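Local structure of transcriptional regulator (Streptococcus pneumoniae, 2GNP) at residues S68-V73 with H97-V102; V84-L89 with Y107-K112. The protein is probably a transcriptional regulator whose putative sugar-binding domain would sense a small effector, although its function has not been established. All blocks are in the same frame, centred on the assembly; numbering follows the deposited sequence.

Interaction 1 of 2, residues S68-V73 with H97-V102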
ATOM      1  N   SER A  68      -6.467  -1.662  -6.256  1.00 17.94           N
ATOM      2  CA  SER A  68      -7.127  -0.721  -5.350  1.00 17.40           C
ATOM      3  C   SER A  68      -6.725   0.727  -5.655  1.00 16.47           C
ATOM      4  O   SER A  68      -7.566   1.629  -5.685  1.00 18.04           O
ATOM      5  CB  SER A  68      -6.772  -1.030  -3.875  1.00 17.10           C
ATOM      6  OG  SER A  68      -7.454  -2.209  -3.417  1.00 22.68           O
ATOM      7  N   LEU A  69      -5.449   0.911  -5.984  1.00 16.06           N
ATOM      8  CA  LEU A  69      -4.983   2.276  -6.224  1.00 15.74           C
ATOM      9  C   LEU A  69      -5.503   2.760  -7.570  1.00 14.70           C
ATOM     10  O   LEU A  69      -5.948   3.914  -7.704  1.00 14.81           O
ATOM     11  CB  LEU A  69      -3.456   2.339  -6.144  1.00 13.92           C
ATOM     12  CG  LEU A  69      -2.927   2.095  -4.739  1.00 16.96           C
ATOM     13  CD1 LEU A  69      -1.479   2.583  -4.643  1.00 17.79           C
ATOM     14  CD2 LEU A  69      -3.871   2.568  -3.635  1.00 17.32           C
ATOM     15  N   SER A  70      -5.424   1.890  -8.573  1.00 16.61           N
ATOM     16  CA  SER A  70      -5.908   2.274  -9.911  1.00 16.69           C
ATOM     17  C   SER A  70      -7.380   2.674  -9.821  1.00 17.49           C
ATOM     18  O   SER A  70      -7.820   3.673 -10.388  1.00 15.65           O
ATOM     19  CB  SER A  70      -5.689   1.147 -10.899  1.00 17.75           C
ATOM     20  OG  SER A  70      -6.225   1.517 -12.178  1.00 17.91           O
ATOM     21  N   ASN A  71      -8.141   1.893  -9.067  1.00 17.74           N
ATOM     22  CA  ASN A  71      -9.585   2.158  -8.922  1.00 18.32           C
ATOM     23  C   ASN A  71      -9.869   3.506  -8.250  1.00 19.09           C
ATOM     24  O   ASN A  71     -10.836   4.193  -8.567  1.00 19.58           O
ATOM     25  CB  ASN A  71     -10.240   0.994  -8.167  1.00 19.66           C
ATOM     26  CG  ASN A  71     -10.269  -0.333  -8.968  1.00 21.89           C
ATOM     27  OD1 ASN A  71     -10.072  -0.385 -10.219  1.00 22.83           O
ATOM     28  ND2 ASN A  71     -10.559  -1.408  -8.254  1.00 21.16           N
ATOM     29  N   LEU A  72      -9.024   3.919  -7.287  1.00 16.81           N
ATOM     30  CA  LEU A  72      -9.296   5.188  -6.668  1.00 18.40           C
ATOM     31  C   LEU A  72      -8.846   6.307  -7.588  1.00 16.81           C
ATOM     32  O   LEU A  72      -9.552   7.305  -7.697  1.00 17.51           O
ATOM     33  CB  LEU A  72      -8.690   5.256  -5.255  1.00 20.02           C
ATOM     34  CG  LEU A  72      -7.370   5.889  -4.914  1.00 20.68           C
ATOM     35  CD1 LEU A  72      -7.318   7.426  -5.202  1.00 16.41           C
ATOM     36  CD2 LEU A  72      -7.006   5.558  -3.411  1.00 22.17           C
ATOM     37  N   VAL A  73      -7.690   6.127  -8.240  1.00 15.41           N
ATOM     38  CA  VAL A  73      -7.182   7.142  -9.162  1.00 14.84           C
ATOM     39  C   VAL A  73      -8.218   7.448 -10.271  1.00 16.21           C
ATOM     40  O   VAL A  73      -8.442   8.598 -10.646  1.00 17.41           O
ATOM     41  CB  VAL A  73      -5.810   6.762  -9.768  1.00 15.29           C
ATOM     42  CG1 VAL A  73      -5.432   7.820 -10.817  1.00 16.94           C
ATOM     43  CG2 VAL A  73      -4.752   6.798  -8.640  1.00 11.90           C
ATOM     44  N   HIS A  97      -1.419  -5.449 -14.850  1.00 36.16           N
ATOM     45  CA  HIS A  97      -2.042  -4.549 -15.814  1.00 35.54           C
ATOM     46  C   HIS A  97      -1.287  -3.229 -15.881  1.00 34.16           C
ATOM     47  O   HIS A  97      -0.943  -2.659 -14.827  1.00 33.68           O
ATOM     48  CB  HIS A  97      -3.504  -4.292 -15.442  1.00 36.26           C
ATOM     49  CG  HIS A  97      -4.437  -5.381 -15.875  1.00 40.31           C
ATOM     50  ND1 HIS A  97      -5.582  -5.135 -16.609  1.00 41.86           N
ATOM     51  CD2 HIS A  97      -4.390  -6.724 -15.684  1.00 41.78           C
ATOM     52  CE1 HIS A  97      -6.198  -6.282 -16.848  1.00 43.09           C
ATOM     53  NE2 HIS A  97      -5.495  -7.263 -16.304  1.00 42.04           N
ATOM     54  N   ALA A  98      -1.016  -2.754 -17.106  1.00 32.24           N
ATOM     55  CA  ALA A  98      -0.366  -1.441 -17.282  1.00 30.79           C
ATOM     56  C   ALA A  98      -1.088  -0.397 -16.447  1.00 29.64           C
ATOM     57  O   ALA A  98      -0.457   0.529 -15.947  1.00 29.70           O
ATOM     58  CB  ALA A  98      -0.342  -1.005 -18.754  1.00 29.40           C
ATOM     59  N   LYS A  99      -2.407  -0.543 -16.332  1.00 28.69           N
ATOM     60  CA  LYS A  99      -3.259   0.396 -15.574  1.00 28.88           C
ATOM     61  C   LYS A  99      -2.887   0.493 -14.091  1.00 27.49           C
ATOM     62  O   LYS A  99      -3.173   1.518 -13.413  1.00 29.96           O
ATOM     63  CB  LYS A  99      -4.718  -0.044 -15.663  1.00 28.42           C
ATOM     64  CG  LYS A  99      -5.571   0.728 -16.641  1.00 32.59           C
ATOM     65  CD  LYS A  99      -5.736   2.183 -16.232  1.00 33.43           C
ATOM     66  CE  LYS A  99      -7.145   2.491 -15.660  1.00 33.80           C
ATOM     67  NZ  LYS A  99      -7.257   3.963 -15.457  1.00 32.14           N
ATOM     68  N   TYR A 100      -2.297  -0.590 -13.602  1.00 25.85           N
ATOM     69  CA  TYR A 100      -1.984  -0.803 -12.186  1.00 23.79           C
ATOM     70  C   TYR A 100      -0.513  -0.538 -11.877  1.00 22.67           C
ATOM     71  O   TYR A 100      -0.090  -0.625 -10.708  1.00 22.36           O
ATOM     72  CB  TYR A 100      -2.323  -2.253 -11.804  1.00 25.13           C
ATOM     73  CG  TYR A 100      -3.814  -2.630 -11.937  1.00 24.64           C
ATOM     74  CD1 TYR A 100      -4.786  -1.694 -12.315  1.00 21.69           C
ATOM     75  CD2 TYR A 100      -4.233  -3.941 -11.670  1.00 28.17           C
ATOM     76  CE1 TYR A 100      -6.159  -2.052 -12.426  1.00 26.78           C
ATOM     77  CE2 TYR A 100      -5.578  -4.308 -11.772  1.00 27.75           C
ATOM     78  CZ  TYR A 100      -6.537  -3.382 -12.146  1.00 29.25           C
ATOM     79  OH  TYR A 100      -7.868  -3.796 -12.239  1.00 29.87           O
ATOM     80  N   HIS A 101       0.286  -0.221 -12.918  1.00 20.51           N
ATOM     81  CA  HIS A 101       1.724  -0.048 -12.744  1.00 17.85           C
ATOM     82  C   HIS A 101       1.991   1.277 -11.964  1.00 15.25           C
ATOM     83  O   HIS A 101       1.304   2.296 -12.254  1.00 15.85           O
ATOM     84  CB  HIS A 101       2.392   0.082 -14.111  1.00 20.20           C
ATOM     85  CG  HIS A 101       3.857   0.229 -14.021  1.00 23.28           C
ATOM     86  ND1 HIS A 101       4.727  -0.843 -14.122  1.00 33.27           N
ATOM     87  CD2 HIS A 101       4.618   1.310 -13.749  1.00 26.75           C
ATOM     88  CE1 HIS A 101       5.965  -0.406 -13.966  1.00 30.91           C
ATOM     89  NE2 HIS A 101       5.924   0.891 -13.714  1.00 30.16           N
ATOM     90  N   VAL A 102       2.986   1.288 -11.051  1.00 15.55           N
ATOM     91  CA  VAL A 102       3.247   2.574 -10.266  1.00 14.58           C
ATOM     92  C   VAL A 102       3.439   3.781 -11.203  1.00 14.12           C
ATOM     93  O   VAL A 102       2.973   4.894 -10.906  1.00 13.48           O
ATOM     94  CB  VAL A 102       4.421   2.463  -9.253  1.00 14.03           C
ATOM     95  CG1 VAL A 102       5.781   2.262  -9.974  1.00 15.38           C
ATOM     96  CG2 VAL A 102       4.438   3.595  -8.266  1.00 13.85           C
TER
HETATM   97  O   HOH W   1      -5.983   4.727 -12.594  1.00 36.53           O
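Ser70, on helix 67-75, meets Lys99 and Tyr100 of the short 3-10 turn 98-100 and is the one residue of 68-73 that makes real contact with them. Its CB lies 3.3 Å from CD1 of Tyr100 and nearly as close to CE1, so the methylene meets the CD1-CE1 bond of the phenol ring obliquely. The hydroxyl swings anti to the backbone N (chi1 177°), which carries OG towards the turn: it sits 3.3 Å from the backbone O of Lys99 and 3.7 Å from CE of the same lysine. Lys99 thus flanks the serine with its carbonyl and, after bends at chi2 and chi3, with the far part of its side chain, whose CE passes alongside the hydroxyl. The bend brings Lys99 NZ to a water, which accepts from it at 3.2 Å and donates to the backbone O of Ser70 at 3.1 Å. A single water therefore bridges the lysine ammonium and a helix carbonyl. The stronger partner of NZ is Asp74, one turn further along the same helix, with which it forms a salt bridge.

Further out, the turn is held in shape by the hydrogen bond from Tyr100 N to His97 O (2.8 Å), while CB of His97 rests over one face of the Tyr100 ring, towards its rim. Tyr100 is also tied through its backbone to Gly66, just before the helix, and Leu105 of helix 102-113 packs on Ser70. His101 occupies the N-cap position of helix 102-113, and the turn ends the link from strand 85-88. The chemistry is mixed: close Ser70-Tyr100 packing gives most of the buried surface, and at the exposed rim Lys99 adds ionic and water-bridged ties, probably softened by solvent.

Interaction 2 of 2, residues V84-L89 with Y107-K112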
ATOM      1  N   VAL A  84       3.186  20.283  -6.112  1.00 16.46           N
ATOM      2  CA  VAL A  84       2.998  18.897  -5.604  1.00 16.26           C
ATOM      3  C   VAL A  84       3.935  17.999  -6.419  1.00 15.74           C
ATOM      4  O   VAL A  84       4.125  18.227  -7.641  1.00 15.73           O
ATOM      5  CB  VAL A  84       1.550  18.406  -5.763  1.00 16.46           C
ATOM      6  CG1 VAL A  84       1.370  16.934  -5.340  1.00 15.32           C
ATOM      7  CG2 VAL A  84       0.609  19.276  -4.887  1.00 15.87           C
ATOM      8  N   HIS A  85       4.512  16.993  -5.752  1.00 14.57           N
ATOM      9  CA  HIS A  85       5.473  16.112  -6.428  1.00 13.89           C
ATOM     10  C   HIS A  85       5.062  14.674  -6.120  1.00 13.45           C
ATOM     11  O   HIS A  85       4.770  14.379  -4.945  1.00 13.13           O
ATOM     12  CB  HIS A  85       6.895  16.325  -5.885  1.00 15.86           C
ATOM     13  CG  HIS A  85       7.380  17.735  -6.041  1.00 17.35           C
ATOM     14  ND1 HIS A  85       8.321  18.093  -6.979  1.00 21.38           N
ATOM     15  CD2 HIS A  85       7.025  18.877  -5.397  1.00 20.86           C
ATOM     16  CE1 HIS A  85       8.540  19.397  -6.905  1.00 19.92           C
ATOM     17  NE2 HIS A  85       7.756  19.898  -5.961  1.00 21.03           N
ATOM     18  N   PHE A  86       5.044  13.797  -7.134  1.00 11.67           N
ATOM     19  CA  PHE A  86       4.655  12.378  -6.958  1.00 10.20           C
ATOM     20  C   PHE A  86       5.900  11.514  -7.185  1.00 11.33           C
ATOM     21  O   PHE A  86       6.652  11.766  -8.120  1.00 11.86           O
ATOM     22  CB  PHE A  86       3.605  12.020  -8.048  1.00 11.41           C
ATOM     23  CG  PHE A  86       2.252  12.665  -7.771  1.00 11.06           C
ATOM     24  CD1 PHE A  86       1.826  13.792  -8.498  1.00 10.34           C
ATOM     25  CD2 PHE A  86       1.476  12.221  -6.703  1.00 11.02           C
ATOM     26  CE1 PHE A  86       0.641  14.425  -8.136  1.00 13.58           C
ATOM     27  CE2 PHE A  86       0.231  12.780  -6.403  1.00 11.66           C
ATOM     28  CZ  PHE A  86      -0.181  13.891  -7.123  1.00 12.43           C
ATOM     29  N   TYR A  87       6.035  10.471  -6.360  1.00 10.63           N
ATOM     30  CA  TYR A  87       7.224   9.579  -6.332  1.00 11.40           C
ATOM     31  C   TYR A  87       6.692   8.138  -6.269  1.00 10.93           C
ATOM     32  O   TYR A  87       5.584   7.895  -5.791  1.00 11.78           O
ATOM     33  CB  TYR A  87       8.072   9.816  -5.078  1.00 12.27           C
ATOM     34  CG  TYR A  87       8.566  11.233  -4.980  1.00 12.44           C
ATOM     35  CD1 TYR A  87       7.788  12.165  -4.311  1.00 11.23           C
ATOM     36  CD2 TYR A  87       9.779  11.625  -5.557  1.00 11.93           C
ATOM     37  CE1 TYR A  87       8.205  13.524  -4.216  1.00 14.56           C
ATOM     38  CE2 TYR A  87      10.215  12.967  -5.458  1.00 14.61           C
ATOM     39  CZ  TYR A  87       9.383  13.888  -4.791  1.00 14.02           C
ATOM     40  OH  TYR A  87       9.793  15.210  -4.708  1.00 19.16           O
ATOM     41  N   PRO A  88       7.502   7.170  -6.766  1.00 11.47           N
ATOM     42  CA  PRO A  88       7.200   5.743  -6.576  1.00 11.34           C
ATOM     43  C   PRO A  88       7.757   5.291  -5.241  1.00 11.82           C
ATOM     44  O   PRO A  88       8.897   5.666  -4.879  1.00 12.97           O
ATOM     45  CB  PRO A  88       7.979   5.055  -7.740  1.00 11.65           C
ATOM     46  CG  PRO A  88       9.249   5.981  -7.972  1.00 11.78           C
ATOM     47  CD  PRO A  88       8.672   7.438  -7.597  1.00 10.68           C
ATOM     48  N   LEU A  89       6.969   4.502  -4.518  1.00 11.73           N
ATOM     49  CA  LEU A  89       7.424   3.866  -3.273  1.00 11.92           C
ATOM     50  C   LEU A  89       8.126   2.524  -3.594  1.00 12.75           C
ATOM     51  O   LEU A  89       8.964   2.038  -2.802  1.00 12.00           O
ATOM     52  CB  LEU A  89       6.284   3.599  -2.321  1.00  9.82           C
ATOM     53  CG  LEU A  89       5.616   4.907  -1.808  1.00  9.59           C
ATOM     54  CD1 LEU A  89       4.316   4.435  -1.147  1.00 13.21           C
ATOM     55  CD2 LEU A  89       6.566   5.663  -0.834  1.00 12.65           C
ATOM     56  N   TYR A 107       1.668   9.023 -13.288  1.00 10.38           N
ATOM     57  CA  TYR A 107       1.265   9.857 -14.446  1.00 11.84           C
ATOM     58  C   TYR A 107      -0.197  10.342 -14.351  1.00 11.66           C
ATOM     59  O   TYR A 107      -0.491  11.572 -14.526  1.00 12.46           O
ATOM     60  CB  TYR A 107       1.482   9.090 -15.765  1.00 14.29           C
ATOM     61  CG  TYR A 107       1.065   9.981 -16.915  1.00 14.54           C
ATOM     62  CD1 TYR A 107       1.727  11.186 -17.143  1.00 16.72           C
ATOM     63  CD2 TYR A 107      -0.014   9.639 -17.734  1.00 17.54           C
ATOM     64  CE1 TYR A 107       1.363  12.026 -18.185  1.00 20.92           C
ATOM     65  CE2 TYR A 107      -0.401  10.472 -18.794  1.00 18.84           C
ATOM     66  CZ  TYR A 107       0.282  11.667 -18.992  1.00 20.38           C
ATOM     67  OH  TYR A 107      -0.090  12.520 -20.022  1.00 22.51           O
ATOM     68  N   GLU A 108      -1.091   9.399 -14.028  1.00 12.11           N
ATOM     69  CA  GLU A 108      -2.531   9.743 -13.956  1.00 12.56           C
ATOM     70  C   GLU A 108      -2.782  10.780 -12.865  1.00 13.96           C
ATOM     71  O   GLU A 108      -3.601  11.716 -13.038  1.00 13.78           O
ATOM     72  CB  GLU A 108      -3.414   8.518 -13.824  1.00 15.29           C
ATOM     73  CG  GLU A 108      -3.327   7.627 -15.065  1.00 16.63           C
ATOM     74  CD  GLU A 108      -3.851   8.252 -16.369  1.00 27.38           C
ATOM     75  OE1 GLU A 108      -4.483   9.347 -16.387  1.00 29.99           O
ATOM     76  OE2 GLU A 108      -3.649   7.602 -17.418  1.00 32.47           O
HETATM   77  N   MSE A 109      -2.127  10.592 -11.730  1.00 12.13           N
HETATM   78  CA  MSE A 109      -2.280  11.562 -10.620  1.00 12.61           C
HETATM   79  C   MSE A 109      -1.703  12.924 -11.042  1.00 14.24           C
HETATM   80  O   MSE A 109      -2.262  13.982 -10.713  1.00 13.50           O
HETATM   81  CB  MSE A 109      -1.610  11.036  -9.340  1.00 14.55           C
HETATM   82  CG  MSE A 109      -2.338   9.859  -8.723  1.00 14.00           C
HETATM   83 SE   MSE A 109      -4.045  10.536  -7.885  0.75 15.81          SE
HETATM   84  CE  MSE A 109      -3.268  11.649  -6.437  1.00 18.43           C
ATOM     85  N   SER A 110      -0.570  12.901 -11.765  1.00 13.69           N
ATOM     86  CA  SER A 110       0.042  14.132 -12.249  1.00 14.74           C
ATOM     87  C   SER A 110      -0.933  14.948 -13.103  1.00 16.06           C
ATOM     88  O   SER A 110      -0.907  16.201 -13.010  1.00 15.72           O
ATOM     89  CB  SER A 110       1.368  13.865 -13.015  1.00 15.32           C
ATOM     90  OG  SER A 110       1.095  13.484 -14.356  1.00 17.90           O
ATOM     91  N   ARG A 111      -1.770  14.263 -13.901  1.00 15.37           N
ATOM     92  CA  ARG A 111      -2.780  14.914 -14.734  1.00 16.48           C
ATOM     93  C   ARG A 111      -3.833  15.632 -13.910  1.00 17.36           C
ATOM     94  O   ARG A 111      -4.303  16.711 -14.312  1.00 18.43           O
ATOM     95  CB  ARG A 111      -3.434  13.911 -15.687  1.00 17.68           C
ATOM     96  CG  ARG A 111      -2.461  13.324 -16.704  1.00 17.94           C
ATOM     97  CD  ARG A 111      -3.237  12.409 -17.656  1.00 20.61           C
ATOM     98  NE  ARG A 111      -4.103  13.204 -18.522  1.00 29.36           N
ATOM     99  CZ  ARG A 111      -5.152  12.717 -19.198  1.00 33.00           C
ATOM    100  NH1 ARG A 111      -5.507  11.436 -19.073  1.00 35.89           N
ATOM    101  NH2 ARG A 111      -5.864  13.526 -19.973  1.00 33.65           N
ATOM    102  N   LYS A 112      -4.200  15.035 -12.776  1.00 15.14           N
ATOM    103  CA  LYS A 112      -5.312  15.554 -11.992  1.00 17.26           C
ATOM    104  C   LYS A 112      -4.866  16.617 -11.000  1.00 16.70           C
ATOM    105  O   LYS A 112      -5.655  17.453 -10.603  1.00 18.20           O
ATOM    106  CB  LYS A 112      -6.049  14.417 -11.317  1.00 16.61           C
ATOM    107  CG  LYS A 112      -6.917  13.700 -12.348  1.00 19.05           C
ATOM    108  CD  LYS A 112      -7.792  12.665 -11.764  1.00 23.16           C
ATOM    109  CE  LYS A 112      -8.857  12.157 -12.763  1.00 22.31           C
ATOM    110  NZ  LYS A 112      -9.432  10.933 -12.162  1.00 21.83           N
TER
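Phe86 and Met109, a selenomethionine, both set CG anti to their own carbonyl carbon (chi1 -72° and -70°), and each side chain leaves its backbone towards the other element. Further bends at chi2 and chi3 of Met109 curl the chain, returning its methyl to the phenyl ring. The ring is therefore touched twice by one residue: CB of Met109 stands over its face, 4.0 Å from the centroid in a CH-pi contact, while CE of Met109 lies 3.7 Å from CE2 of Phe86. The two side chains cross at about a right angle. Nearer the helix backbone, CE1 of Phe86 comes within 3.9 Å of O of Met109 and 4.1 Å of N of Ser110. This is the strand-to-helix packing of a beta-alpha-beta unit, in which strand 85-88 leads through helix 102-113 to the parallel strand 116-117, in keeping with the Rossmann-like character of the family. Ile106 and Phe113 of the same helix also pack on Phe86, and Ile61 of the adjoining strand 60-63 touches it from within the sheet. Met109 also packs on Phe63 of strand 60-63 and on Ile55 of a loop.

Interaction 2 is a buried, apolar contact between the sheet and helix 102-113, whereas interaction 1 is partly buried and combines serine-tyrosine packing with a lysine that reaches a carboxylate and a bridging water. They share that helix: 97-102 runs up to and includes its first residue and 107-112 continues it, so helix 67-75 meets its approach and strand 85-88 its middle and later part. The two contacts also adjoin directly. Val73 packs on Glu108 and on the selenium of Met109, Val102 rests against Pro88, and Val73 O is the probable acceptor of a hydrogen bond from Lys112 NZ. Their segments alternate along the chain, interlocking two successive strand-helix connections on one side of the sheet.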